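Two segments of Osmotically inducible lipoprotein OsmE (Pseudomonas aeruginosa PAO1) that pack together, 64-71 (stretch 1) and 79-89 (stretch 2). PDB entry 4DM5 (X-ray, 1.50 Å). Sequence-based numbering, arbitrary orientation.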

ATOM      1  N   GLN A  64     -10.676  -2.505  10.972  1.00 26.33           N
ATOM      2  CA  GLN A  64     -10.276  -2.533   9.572  1.00 28.55           C
ATOM      3  C   GLN A  64      -9.687  -1.159   9.163  1.00 25.68           C
ATOM      4  O   GLN A  64     -10.065  -0.092   9.648  1.00 30.27           O
ATOM      5  CB  GLN A  64     -11.389  -3.033   8.674  1.00 32.56           C
ATOM      6  CG  GLN A  64     -11.548  -4.534   8.833  1.00 42.75           C
ATOM      7  CD  GLN A  64     -12.786  -5.055   8.172  1.00 52.85           C
ATOM      8  OE1 GLN A  64     -13.587  -4.279   7.611  1.00 58.64           O
ATOM      9  NE2 GLN A  64     -12.956  -6.397   8.198  1.00 58.13           N
ATOM     10  N   GLN A  65      -8.630  -1.235   8.329  1.00 21.92           N
ATOM     11  CA  GLN A  65      -7.969  -0.040   7.950  1.00 20.89           C
ATOM     12  C   GLN A  65      -7.402  -0.223   6.527  1.00 19.72           C
ATOM     13  O   GLN A  65      -6.574  -1.102   6.269  1.00 19.11           O
ATOM     14  CB  GLN A  65      -6.797   0.110   8.862  1.00 22.11           C
ATOM     15  CG  GLN A  65      -5.896   1.282   8.598  1.00 22.93           C
ATOM     16  CD  GLN A  65      -6.601   2.568   8.456  1.00 25.38           C
ATOM     17  OE1 GLN A  65      -7.384   2.932   9.455  1.00 27.12           O
ATOM     18  NE2 GLN A  65      -6.529   3.226   7.306  1.00 25.52           N
ATOM     19  N   PRO A  66      -7.792   0.637   5.603  1.00 19.30           N
ATOM     20  CA  PRO A  66      -7.203   0.603   4.260  1.00 18.51           C
ATOM     21  C   PRO A  66      -5.695   0.868   4.337  1.00 17.42           C
ATOM     22  O   PRO A  66      -5.180   1.642   5.150  1.00 16.88           O
ATOM     23  CB  PRO A  66      -7.901   1.734   3.538  1.00 21.06           C
ATOM     24  CG  PRO A  66      -9.282   1.710   4.190  1.00 24.64           C
ATOM     25  CD  PRO A  66      -8.903   1.609   5.641  1.00 22.05           C
ATOM     26  N   PHE A  67      -4.967   0.253   3.387  1.00 16.37           N
ATOM     27  CA  PHE A  67      -3.553   0.447   3.279  1.00 15.02           C
ATOM     28  C   PHE A  67      -3.197   0.283   1.807  1.00 14.67           C
ATOM     29  O   PHE A  67      -3.833  -0.512   1.098  1.00 17.22           O
ATOM     30  CB  PHE A  67      -2.806  -0.610   4.107  1.00 15.25           C
ATOM     31  CG  PHE A  67      -1.370  -0.259   4.334  1.00 14.85           C
ATOM     32  CD1 PHE A  67      -0.955   0.637   5.322  1.00 14.11           C
ATOM     33  CD2 PHE A  67      -0.387  -0.963   3.628  1.00 14.71           C
ATOM     34  CE1 PHE A  67       0.383   0.877   5.513  1.00 14.42           C
ATOM     35  CE2 PHE A  67       0.963  -0.673   3.825  1.00 15.07           C
ATOM     36  CZ  PHE A  67       1.376   0.270   4.801  1.00 14.65           C
ATOM     37  N   TYR A  68      -2.137   0.907   1.386  1.00 13.86           N
ATOM     38  CA  TYR A  68      -1.636   0.740  -0.027  1.00 13.40           C
ATOM     39  C   TYR A  68      -0.133   0.544   0.007  1.00 12.08           C
ATOM     40  O   TYR A  68       0.580   1.014   0.911  1.00 12.73           O
ATOM     41  CB  TYR A  68      -2.017   1.909  -0.928  1.00 14.58           C
ATOM     42  CG  TYR A  68      -1.107   3.067  -0.856  1.00 13.77           C
ATOM     43  CD1 TYR A  68       0.077   3.182  -1.584  1.00 14.46           C
ATOM     44  CD2 TYR A  68      -1.394   4.140   0.064  1.00 15.16           C
ATOM     45  CE1 TYR A  68       0.991   4.189  -1.468  1.00 14.45           C
ATOM     46  CE2 TYR A  68      -0.513   5.239   0.145  1.00 15.32           C
ATOM     47  CZ  TYR A  68       0.710   5.241  -0.568  1.00 15.03           C
ATOM     48  OH  TYR A  68       1.575   6.305  -0.492  1.00 16.43           O
ATOM     49  N   VAL A  69       0.349  -0.091  -1.061  1.00 12.75           N
ATOM     50  CA  VAL A  69       1.761   0.013  -1.415  1.00 12.64           C
ATOM     51  C   VAL A  69       1.889   0.405  -2.899  1.00 13.24           C
ATOM     52  O   VAL A  69       1.142  -0.178  -3.722  1.00 15.91           O
ATOM     53  CB  VAL A  69       2.441  -1.397  -1.242  1.00 14.52           C
ATOM     54  CG1 VAL A  69       3.926  -1.323  -1.634  1.00 15.32           C
ATOM     55  CG2 VAL A  69       2.334  -1.861   0.215  1.00 14.97           C
ATOM     56  N   SER A  70       2.662   1.451  -3.142  1.00 13.35           N
ATOM     57  CA  SER A  70       2.830   1.877  -4.548  1.00 14.17           C
ATOM     58  C   SER A  70       4.217   1.562  -5.020  1.00 14.49           C
ATOM     59  O   SER A  70       5.193   1.476  -4.243  1.00 14.29           O
ATOM     60  CB  SER A  70       2.530   3.371  -4.678  1.00 14.78           C
ATOM     61  OG  SER A  70       3.470   4.190  -3.958  1.00 15.69           O
ATOM     62  N   PHE A  71       4.276   1.411  -6.372  1.00 15.41           N
ATOM     63  CA  PHE A  71       5.490   1.072  -7.012  1.00 16.16           C
ATOM     64  C   PHE A  71       5.786   2.082  -8.110  1.00 16.44           C
ATOM     65  O   PHE A  71       4.831   2.586  -8.754  1.00 18.05           O
ATOM     66  CB  PHE A  71       5.401  -0.297  -7.727  1.00 16.42           C
ATOM     67  CG  PHE A  71       5.083  -1.409  -6.781  1.00 16.33           C
ATOM     68  CD1 PHE A  71       6.096  -2.147  -6.135  1.00 16.54           C
ATOM     69  CD2 PHE A  71       3.712  -1.684  -6.445  1.00 17.66           C
ATOM     70  CE1 PHE A  71       5.763  -3.126  -5.232  1.00 17.71           C
ATOM     71  CE2 PHE A  71       3.405  -2.658  -5.498  1.00 18.29           C
ATOM     72  CZ  PHE A  71       4.405  -3.405  -4.920  1.00 17.07           C
ATOM     73  N   GLY A  79       6.277   3.907  -2.110  1.00 14.91           N
ATOM     74  CA  GLY A  79       5.339   4.478  -1.110  1.00 15.97           C
ATOM     75  C   GLY A  79       4.464   3.472  -0.462  1.00 15.01           C
ATOM     76  O   GLY A  79       4.263   2.339  -0.985  1.00 14.21           O
ATOM     77  N   SER A  80       3.892   3.844   0.669  1.00 15.10           N
ATOM     78  CA  SER A  80       2.880   3.039   1.311  1.00 13.46           C
ATOM     79  C   SER A  80       2.173   3.942   2.312  1.00 14.30           C
ATOM     80  O   SER A  80       2.661   5.034   2.608  1.00 16.58           O
ATOM     81  CB  SER A  80       3.440   1.756   2.041  1.00 15.42           C
ATOM     82  OG  SER A  80       4.187   2.174   3.183  1.00 16.75           O
ATOM     83  N   GLY A  81       1.025   3.528   2.721  1.00 13.98           N
ATOM     84  CA  GLY A  81       0.311   4.441   3.681  1.00 15.76           C
ATOM     85  C   GLY A  81      -1.109   3.949   3.922  1.00 14.23           C
ATOM     86  O   GLY A  81      -1.581   3.000   3.316  1.00 13.94           O
ATOM     87  N   PHE A  82      -1.726   4.604   4.923  1.00 16.70           N
ATOM     88  CA  PHE A  82      -3.005   4.084   5.425  1.00 15.94           C
ATOM     89  C   PHE A  82      -4.175   4.719   4.658  1.00 16.81           C
ATOM     90  O   PHE A  82      -5.042   5.532   5.210  1.00 20.41           O
ATOM     91  CB  PHE A  82      -3.031   4.442   6.949  1.00 18.02           C
ATOM     92  CG  PHE A  82      -2.039   3.702   7.761  1.00 16.10           C
ATOM     93  CD1 PHE A  82      -2.344   2.411   8.181  1.00 16.68           C
ATOM     94  CD2 PHE A  82      -0.773   4.207   8.016  1.00 20.21           C
ATOM     95  CE1 PHE A  82      -1.443   1.664   8.926  1.00 18.77           C
ATOM     96  CE2 PHE A  82       0.148   3.427   8.718  1.00 19.95           C
ATOM     97  CZ  PHE A  82      -0.187   2.173   9.224  1.00 19.71           C
ATOM     98  N   LEU A  83      -4.224   4.463   3.345  1.00 18.45           N
ATOM     99  CA  LEU A  83      -5.350   4.878   2.475  1.00 19.29           C
ATOM    100  C   LEU A  83      -5.405   3.933   1.286  1.00 19.10           C
ATOM    101  O   LEU A  83      -4.462   3.128   1.127  1.00 18.11           O
ATOM    102  CB  LEU A  83      -5.235   6.371   2.089  1.00 23.21           C
ATOM    103  CG  LEU A  83      -3.934   6.822   1.498  1.00 25.25           C
ATOM    104  CD1 LEU A  83      -4.208   7.983   0.555  1.00 27.60           C
ATOM    105  CD2 LEU A  83      -2.850   7.277   2.499  1.00 26.49           C
ATOM    106  N   SER A  84      -6.497   3.938   0.559  1.00 20.18           N
ATOM    107  CA  SER A  84      -6.609   3.069  -0.616  1.00 20.46           C
ATOM    108  C   SER A  84      -5.885   3.628  -1.789  1.00 20.77           C
ATOM    109  O   SER A  84      -5.592   4.774  -1.837  1.00 19.53           O
ATOM    110  CB  SER A  84      -8.094   2.952  -1.021  1.00 24.10           C
ATOM    111  OG  SER A  84      -8.609   4.169  -1.463  1.00 27.29           O
ATOM    112  N   CYS A  85      -5.674   2.779  -2.797  1.00 19.94           N
ATOM    113  CA  CYS A  85      -5.072   3.296  -4.016  1.00 21.27           C
ATOM    114  C   CYS A  85      -5.948   4.384  -4.762  1.00 21.30           C
ATOM    115  O   CYS A  85      -5.350   5.323  -5.377  1.00 21.98           O
ATOM    116  CB  CYS A  85      -4.757   2.178  -5.000  1.00 19.91           C
ATOM    117  SG  CYS A  85      -3.446   1.069  -4.426  0.70 18.85           S
ATOM    118  N   SER A  86      -7.264   4.276  -4.686  1.00 25.31           N
ATOM    119  CA  SER A  86      -8.090   5.287  -5.324  1.00 25.74           C
ATOM    120  C   SER A  86      -8.065   6.584  -4.538  1.00 24.11           C
ATOM    121  O   SER A  86      -7.944   7.646  -5.206  1.00 27.00           O
ATOM    122  CB  SER A  86      -9.460   4.800  -5.701  1.00 32.88           C
ATOM    123  OG  SER A  86     -10.234   4.697  -4.549  1.00 37.62           O
ATOM    124  N   GLU A  87      -7.903   6.503  -3.190  1.00 22.07           N
ATOM    125  CA  GLU A  87      -7.582   7.694  -2.432  1.00 23.23           C
ATOM    126  C   GLU A  87      -6.262   8.344  -2.815  1.00 24.33           C
ATOM    127  O   GLU A  87      -6.131   9.555  -2.846  1.00 25.60           O
ATOM    128  CB  GLU A  87      -7.801   7.512  -0.918  1.00 28.21           C
ATOM    129  CG  GLU A  87      -9.187   7.055  -0.441  1.00 30.81           C
ATOM    130  CD  GLU A  87      -9.127   6.805   1.084  1.00 39.77           C
ATOM    131  OE1 GLU A  87      -8.616   5.747   1.646  1.00 30.99           O
ATOM    132  OE2 GLU A  87      -9.573   7.746   1.786  1.00 45.20           O
ATOM    133  N   LEU A  88      -5.261   7.506  -3.004  1.00 21.46           N
ATOM    134  CA  LEU A  88      -3.989   7.964  -3.422  1.00 21.63           C
ATOM    135  C   LEU A  88      -4.149   8.720  -4.767  1.00 24.80           C
ATOM    136  O   LEU A  88      -3.636   9.805  -4.887  1.00 25.53           O
ATOM    137  CB  LEU A  88      -3.024   6.738  -3.529  1.00 21.94           C
ATOM    138  CG  LEU A  88      -1.615   7.144  -3.955  1.00 22.24           C
ATOM    139  CD1 LEU A  88      -1.086   8.168  -2.947  1.00 26.22           C
ATOM    140  CD2 LEU A  88      -0.763   5.893  -3.790  1.00 21.59           C
ATOM    141  N   ASP A  89      -4.867   8.086  -5.685  1.00 26.98           N
ATOM    142  CA  ASP A  89      -5.023   8.724  -7.059  1.00 27.09           C
ATOM    143  C   ASP A  89      -5.676  10.069  -6.877  1.00 30.68           C
ATOM    144  O   ASP A  89      -5.216  11.059  -7.534  1.00 31.02           O
ATOM    145  CB  ASP A  89      -5.886   7.853  -7.890  1.00 29.19           C
ATOM    146  CG  ASP A  89      -5.135   6.716  -8.553  1.00 29.28           C
ATOM    147  OD1 ASP A  89      -3.835   6.619  -8.687  1.00 27.42           O
ATOM    148  OD2 ASP A  89      -5.900   5.812  -8.934  1.00 33.13           O
TER
HETATM  149  O   HOH W   1      -7.294   5.842   6.994  1.00 43.23           O

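Stretch 2 enters the contact as a strand that runs antiparallel to stretch 1, the two axes making an angle of 174° and approaching to 4.5 Å. At G79 the pairing with S70 is of the hydrogen-bonded kind, but its two bonds are unequal: S70 N donates to G79 O at 2.8 Å with an angle of 162°, whereas G79 N reaches S70 O at 3.4 Å and 141°, a weak bond. The absence of a side chain matters here, since an ideally placed CB on G79 would lie 2.8 Å from S70 OG, a clash, and 3.2 Å from Y68 OH.

S80 faces V69 in a non-hydrogen-bonded pair, with CA atoms 4.2 Å apart and both side chains on the same face of the sheet. Its backbone also serves Y68: S80 CA lies 3.1 Å from Y68 O in a CA-H...O contact, and the same CA sits 3.9 Å from the centroid of the Y68 ring, 25° off the normal.

G81 closes the next hydrogen-bonded pair. Y68 N donates to G81 O at 2.9 Å and G81 N to Y68 O at 3.1 Å, with angles of 152° and 148°. G81 O additionally receives F67 CA at 3.2 Å and lies over one face of the F67 ring. A CB on G81 would come within 3.2 Å of Y68 CE2, and the backbone angles by themselves call for glycine.

With F82 the chain leaves the strand. The edge of the F67 ring points at the face of the F82 ring, the centroids 5.0 Å apart and the planes at 73°; the closest atoms, F67 CD1 and F82 CD1, are 3.6 Å apart. Q65 NE2 and F82 O, at 3.5 Å, have a poor angle for a direct bond, but a water bridges them, accepting from Q65 NE2 at 2.7 Å and donating to F82 O at 2.9 Å.

L83 O lies 3.2 Å from Y68 N, yet the angle is again poor; the side chains meet through L83 CD2 and Y68 CE2 at 3.9 Å. S84 then caps the helix, its OG accepting from E87 N at 3.0 Å, while S84 N donates to E87 OE1, also at 3.0 Å.

Within the helix, C85 SG packs 3.9 Å from Y68 CB. L88 points toward stretch 1, and its CD2 stands 3.6 Å from the centroid of the Y68 ring, 20° off the normal. The ring is thus sandwiched: L88 covers one face, and the backbone of S80 and G81 covers the opposite one.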